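Local structure of heme-binding protein A / AI-2 binding protein A (Helicobacter pylori SS1, 6OFQ) at residues 71-76 and 519-524; 287-292 and 340-345. The protein serves as a periplasmic substrate-binding protein of an ABC transporter, binding the peptide STSA and probably delivering peptides for uptake. All coordinates share one frame; numbering follows the deposited sequence.

The two contacts lie side by side, their centres about 12 Å apart, and both segments of contact 2 fall, in chain order, between the two segments of contact 1. Contact 1 joins the turn between strands 66-68 and 75-85 to the segment before the final strand 530-531. Contact 2 joins the bend between strands 283-288 and 292-298 to the loop preceding helix 357-366. Leu-291 links them, its CD1 packing on Gly-520, Val-521 and Thr-73. Strands 283-288 and 292-298 both pair antiparallel with strand 497-510, which is consistent with the two-stranded connection between lobes in type II periplasmic binding proteins, and contact 1 packs against this region.

Contact 1. Residues 71-76 and 519-524; sequences GTTEIE and TGVSVN
The Gly-71/Thr-72 and Thr-519/Gly-520 peptide groups lie face over face, nearly parallel, with their carbonyls pointing in roughly opposite directions. Gly-71 O and Thr-519 O are 3.4 Å apart, two acceptors that do not bond to each other. At the carbonyl end of the Gly-71 peptide, Thr-519 OG1 donates to Gly-71 O over 2.7 Å, tilted only 20° from the carbonyl plane. The hydroxyl gets there because OG1 sits between the backbone N and the carbonyl carbon of its own residue (chi1 57°). The next peptide, Thr-72/Thr-73, takes its partners on one face: Val-521 N donates to Thr-72 O over 3.1 Å from well above the plane, 51° out of it, while Gly-520 CA approaches the same oxygen at 3.3 Å in a CH...O contact. Gly-520 has a positive phi, and a CB on it would run into Thr-72 N, so the two backbones can come this close only because Gly-520 has no side chain. Thr-72 itself forms an ST turn, OG1 accepting from Glu-74 N at 3.0 Å and also bonding to Lys-69 O. The ST turn lies in the connection between antiparallel strands 66-68 and 75-85, where Glu-76 pairs with Gln-67, and the opposing residues 519-524 belong to a loop near the C terminus. A water bridges the two backbones, accepting from Gly-71 N and donating to Val-521 O. Beyond the polar part, Thr-73 CG2 comes over Gly-520 CA at 3.8 Å and meets Val-521 CG1 at 4.0 Å, the two side chains crossing at about a right angle. Val-521 also packs on Phe-68 of strand 66-68, and Tyr-70 OH hydrogen-bonds to Val-523 O.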
loop_
_atom_site.group_PDB
_atom_site.type_symbol
_atom_site.label_atom_id
_atom_site.label_comp_id
_atom_site.label_asym_id
_atom_site.label_seq_id
_atom_site.Cartn_x
_atom_site.Cartn_y
_atom_site.Cartn_z
ATOM N N GLY A 71 1.030 -8.461 -12.966
ATOM C CA GLY A 71 -0.328 -8.364 -13.473
ATOM C C GLY A 71 -1.344 -9.193 -12.724
ATOM O O GLY A 71 -2.544 -9.200 -13.020
ATOM N N THR A 72 -0.833 -9.913 -11.730
ATOM C CA THR A 72 -1.622 -10.947 -11.022
ATOM C C THR A 72 -1.443 -10.796 -9.504
ATOM O O THR A 72 -0.641 -9.983 -9.017
ATOM C CB THR A 72 -1.258 -12.394 -11.406
ATOM O OG1 THR A 72 -0.118 -12.831 -10.679
ATOM C CG2 THR A 72 -1.090 -12.540 -12.887
ATOM N N THR A 73 -2.161 -11.660 -8.768
ATOM C CA THR A 73 -1.975 -11.848 -7.327
ATOM C C THR A 73 -1.413 -13.226 -6.984
ATOM O O THR A 73 -1.490 -13.658 -5.837
ATOM C CB THR A 73 -3.290 -11.595 -6.570
ATOM O OG1 THR A 73 -4.211 -12.631 -6.891
ATOM C CG2 THR A 73 -3.868 -10.204 -6.960
ATOM N N GLU A 74 -0.807 -13.876 -7.972
ATOM C CA GLU A 74 -0.268 -15.219 -7.823
ATOM C C GLU A 74 1.166 -15.228 -7.346
ATOM O O GLU A 74 2.044 -14.561 -7.920
ATOM C CB GLU A 74 -0.298 -15.911 -9.208
ATOM C CG GLU A 74 -1.676 -16.103 -9.826
ATOM C CD GLU A 74 -1.637 -16.510 -11.301
ATOM O OE1 GLU A 74 -0.585 -16.900 -11.869
ATOM O OE2 GLU A 74 -2.759 -16.505 -11.828
ATOM N N ILE A 75 1.490 -16.009 -6.324
ATOM C CA ILE A 75 2.823 -16.167 -5.765
ATOM C C ILE A 75 3.692 -16.957 -6.721
ATOM O O ILE A 75 3.259 -18.001 -7.235
ATOM C CB ILE A 75 2.768 -16.798 -4.380
ATOM C CG1 ILE A 75 1.943 -15.931 -3.420
ATOM C CG2 ILE A 75 4.159 -17.129 -3.856
ATOM C CD1 ILE A 75 1.642 -16.621 -2.118
ATOM N N GLU A 76 4.926 -16.511 -6.929
ATOM C CA GLU A 76 5.890 -17.280 -7.723
ATOM C C GLU A 76 7.260 -17.099 -7.070
ATOM O O GLU A 76 7.460 -16.227 -6.201
ATOM C CB GLU A 76 5.921 -16.834 -9.193
ATOM C CG GLU A 76 6.447 -15.401 -9.367
ATOM C CD GLU A 76 6.406 -14.885 -10.793
ATOM O OE1 GLU A 76 5.983 -15.687 -11.660
ATOM O OE2 GLU A 76 6.873 -13.735 -11.025
ATOM N N THR A 519 -3.874 -4.534 -13.220
ATOM C CA THR A 519 -4.365 -5.697 -12.467
ATOM C C THR A 519 -3.295 -6.255 -11.543
ATOM O O THR A 519 -2.103 -6.070 -11.736
ATOM C CB THR A 519 -4.849 -6.782 -13.435
ATOM O OG1 THR A 519 -3.818 -7.170 -14.346
ATOM C CG2 THR A 519 -6.094 -6.252 -14.221
ATOM N N GLY A 520 -3.764 -6.974 -10.529
ATOM C CA GLY A 520 -2.893 -7.667 -9.577
ATOM C C GLY A 520 -2.284 -6.712 -8.586
ATOM O O GLY A 520 -2.814 -5.639 -8.325
ATOM N N VAL A 521 -1.224 -7.126 -7.902
ATOM C CA VAL A 521 -0.568 -6.304 -6.864
ATOM C C VAL A 521 0.846 -5.929 -7.336
ATOM O O VAL A 521 1.451 -6.506 -8.240
ATOM C CB VAL A 521 -0.579 -7.055 -5.504
ATOM C CG1 VAL A 521 -2.008 -7.266 -4.992
ATOM C CG2 VAL A 521 0.184 -8.364 -5.606
ATOM N N SER A 522 1.430 -4.991 -6.630
ATOM C CA SER A 522 2.722 -4.400 -6.971
ATOM C C SER A 522 2.756 -4.003 -8.453
ATOM O O SER A 522 3.579 -4.468 -9.264
ATOM C CB SER A 522 3.901 -5.307 -6.580
ATOM O OG SER A 522 5.127 -4.572 -6.729
ATOM N N VAL A 523 1.815 -3.147 -8.823
ATOM C CA VAL A 523 1.622 -2.836 -10.231
ATOM C C VAL A 523 2.661 -1.932 -10.880
ATOM O O VAL A 523 2.727 -1.828 -12.093
ATOM C CB VAL A 523 0.193 -2.270 -10.509
ATOM C CG1 VAL A 523 -0.871 -3.198 -9.959
ATOM C CG2 VAL A 523 0.047 -0.883 -9.895
ATOM N N ASN A 524 3.388 -1.198 -10.035
ATOM C CA ASN A 524 4.383 -0.229 -10.512
ATOM C C ASN A 524 5.785 -0.739 -10.596
ATOM O O ASN A 524 6.745 0.026 -10.541
ATOM C CB ASN A 524 4.274 1.080 -9.736
ATOM C CG ASN A 524 2.918 1.733 -9.967
ATOM O OD1 ASN A 524 2.457 1.854 -11.097
ATOM N ND2 ASN A 524 2.229 2.081 -8.878
HETATM O O HOH W 1 1.437 -6.737 -10.886
#

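Contact 2. Residues 287-292 and 340-345; sequences KSAGLL and PPTIWG
Thr-342 reaches across to Gly-290 and Leu-291, and each of its side-chain atoms has a partner. CB, pointing toward the opposite segment, lies 3.6 Å from Gly-290 O, with Leu-291 CD2 a little farther off. From it OG1 branches into the position between the backbone N and the carbonyl carbon (chi1 42°) and donates to Gly-290 O over 2.9 Å. The hydroxyl approaches at a C=O...O angle of 149°, tilted 15° from the carbonyl plane. The methyl CG2 also lies beside Gly-290 O, at 3.5 Å, and beyond it meets Ala-289 CB at 3.9 Å.

Leu-291 closes the apolar side. Its CD2 packs on Ile-343 CG1 at 3.5 Å, the two side chains crossing at about a right angle, and the same methyl touches Thr-342 OG1. Pro-340 points the CG corner of its ring at the leucine backbone, 3.7 Å from Leu-291 C. Phe-438 of helix 436-443 covers both Pro-340 and Ile-343, while Leu-291 also packs on Ala-430 and shares a backbone hydrogen bond with it. The backbone of Gly-290 takes a conformation in which a CB would collide with the carbonyl oxygen of Ala-289.

Residues 340-343 form a type I beta turn, closed by Ile-343 N bonding to Pro-340 O, which presents Thr-342 to the bend between strands 283-288 and 292-298. Both strands pair with strand 497-510, an arrangement consistent with the hinge of a type II periplasmic binding protein.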
loop_
_atom_site.group_PDB
_atom_site.type_symbol
_atom_site.label_atom_id
_atom_site.label_comp_id
_atom_site.label_asym_id
_atom_site.label_seq_id
_atom_site.Cartn_x
_atom_site.Cartn_y
_atom_site.Cartn_z
ATOM N N LYS A 287 -8.234 0.862 -17.700
ATOM C CA LYS A 287 -9.199 0.873 -16.598
ATOM C C LYS A 287 -9.465 -0.535 -16.161
ATOM O O LYS A 287 -9.680 -1.414 -17.009
ATOM C CB LYS A 287 -10.542 1.504 -17.008
ATOM C CG LYS A 287 -10.428 2.907 -17.581
ATOM C CD LYS A 287 -11.787 3.522 -17.949
ATOM C CE LYS A 287 -11.584 4.641 -18.952
ATOM N NZ LYS A 287 -11.229 4.064 -20.291
ATOM N N SER A 288 -9.426 -0.746 -14.855
ATOM C CA SER A 288 -9.914 -2.005 -14.304
ATOM C C SER A 288 -10.531 -1.831 -12.927
ATOM O O SER A 288 -10.503 -0.735 -12.391
ATOM C CB SER A 288 -8.779 -3.034 -14.262
ATOM O OG SER A 288 -7.782 -2.673 -13.323
ATOM N N ALA A 289 -11.234 -2.844 -12.426
ATOM C CA ALA A 289 -12.005 -2.632 -11.217
ATOM C C ALA A 289 -11.259 -2.161 -9.991
ATOM O O ALA A 289 -11.655 -1.292 -9.183
ATOM C CB ALA A 289 -12.684 -3.937 -10.843
ATOM N N GLY A 290 -10.092 -2.763 -9.889
ATOM C CA GLY A 290 -9.102 -2.299 -8.878
ATOM C C GLY A 290 -9.124 -3.157 -7.608
ATOM O O GLY A 290 -10.069 -3.889 -7.303
ATOM N N LEU A 291 -8.074 -3.026 -6.819
ATOM C CA LEU A 291 -7.890 -3.641 -5.488
ATOM C C LEU A 291 -7.784 -2.556 -4.412
ATOM O O LEU A 291 -7.115 -2.721 -3.388
ATOM C CB LEU A 291 -6.705 -4.581 -5.398
ATOM C CG LEU A 291 -6.900 -5.849 -6.219
ATOM C CD1 LEU A 291 -5.604 -6.598 -6.402
ATOM C CD2 LEU A 291 -7.726 -6.802 -5.363
ATOM N N LEU A 292 -8.490 -1.470 -4.663
ATOM C CA LEU A 292 -8.409 -0.232 -3.879
ATOM C C LEU A 292 -9.647 0.020 -3.056
ATOM O O LEU A 292 -10.773 -0.224 -3.493
ATOM C CB LEU A 292 -8.317 0.960 -4.862
ATOM C CG LEU A 292 -7.146 0.941 -5.844
ATOM C CD1 LEU A 292 -7.371 1.722 -7.128
ATOM C CD2 LEU A 292 -5.977 1.555 -5.089
ATOM N N PRO A 340 -12.309 -4.552 -1.290
ATOM C CA PRO A 340 -13.128 -4.564 -2.510
ATOM C C PRO A 340 -13.565 -5.977 -2.902
ATOM O O PRO A 340 -12.906 -6.964 -2.538
ATOM C CB PRO A 340 -12.222 -3.922 -3.545
ATOM C CG PRO A 340 -10.839 -4.267 -3.096
ATOM C CD PRO A 340 -10.926 -4.148 -1.580
ATOM N N PRO A 341 -14.608 -6.059 -3.744
ATOM C CA PRO A 341 -15.193 -7.333 -4.139
ATOM C C PRO A 341 -14.352 -8.131 -5.128
ATOM O O PRO A 341 -14.722 -9.270 -5.416
ATOM C CB PRO A 341 -16.567 -6.958 -4.689
ATOM C CG PRO A 341 -16.467 -5.563 -5.023
ATOM C CD PRO A 341 -15.478 -4.926 -4.122
ATOM N N THR A 342 -13.243 -7.555 -5.569
ATOM C CA THR A 342 -12.225 -8.303 -6.324
ATOM C C THR A 342 -11.458 -9.283 -5.435
ATOM O O THR A 342 -10.731 -10.058 -6.029
ATOM C CB THR A 342 -11.276 -7.315 -6.974
ATOM O OG1 THR A 342 -10.997 -6.268 -6.002
ATOM C CG2 THR A 342 -11.948 -6.681 -8.161
ATOM N N ILE A 343 -11.620 -9.266 -4.128
ATOM C CA ILE A 343 -10.987 -10.218 -3.250
ATOM C C ILE A 343 -12.077 -11.169 -2.748
ATOM O O ILE A 343 -13.170 -10.770 -2.367
ATOM C CB ILE A 343 -10.282 -9.459 -2.125
ATOM C CG1 ILE A 343 -9.255 -8.487 -2.678
ATOM C CG2 ILE A 343 -9.640 -10.436 -1.136
ATOM C CD1 ILE A 343 -8.605 -7.643 -1.610
ATOM N N TRP A 344 -11.641 -12.424 -2.633
ATOM C CA TRP A 344 -12.496 -13.405 -2.031
ATOM C C TRP A 344 -12.900 -13.098 -0.597
ATOM O O TRP A 344 -12.183 -12.377 0.118
ATOM C CB TRP A 344 -11.853 -14.789 -2.059
ATOM C CG TRP A 344 -10.596 -14.981 -1.219
ATOM C CD1 TRP A 344 -9.324 -14.701 -1.610
ATOM C CD2 TRP A 344 -10.527 -15.368 0.154
ATOM N NE1 TRP A 344 -8.432 -14.982 -0.590
ATOM C CE2 TRP A 344 -9.153 -15.400 0.496
ATOM C CE3 TRP A 344 -11.475 -15.717 1.131
ATOM C CZ2 TRP A 344 -8.678 -15.780 1.731
ATOM C CZ3 TRP A 344 -10.950 -16.115 2.389
ATOM C CH2 TRP A 344 -9.610 -16.086 2.677
ATOM N N GLY A 345 -14.052 -13.604 -0.153
ATOM C CA GLY A 345 -14.470 -13.419 1.226
ATOM C C GLY A 345 -15.311 -12.187 1.487
ATOM O O GLY A 345 -15.840 -11.993 2.585
#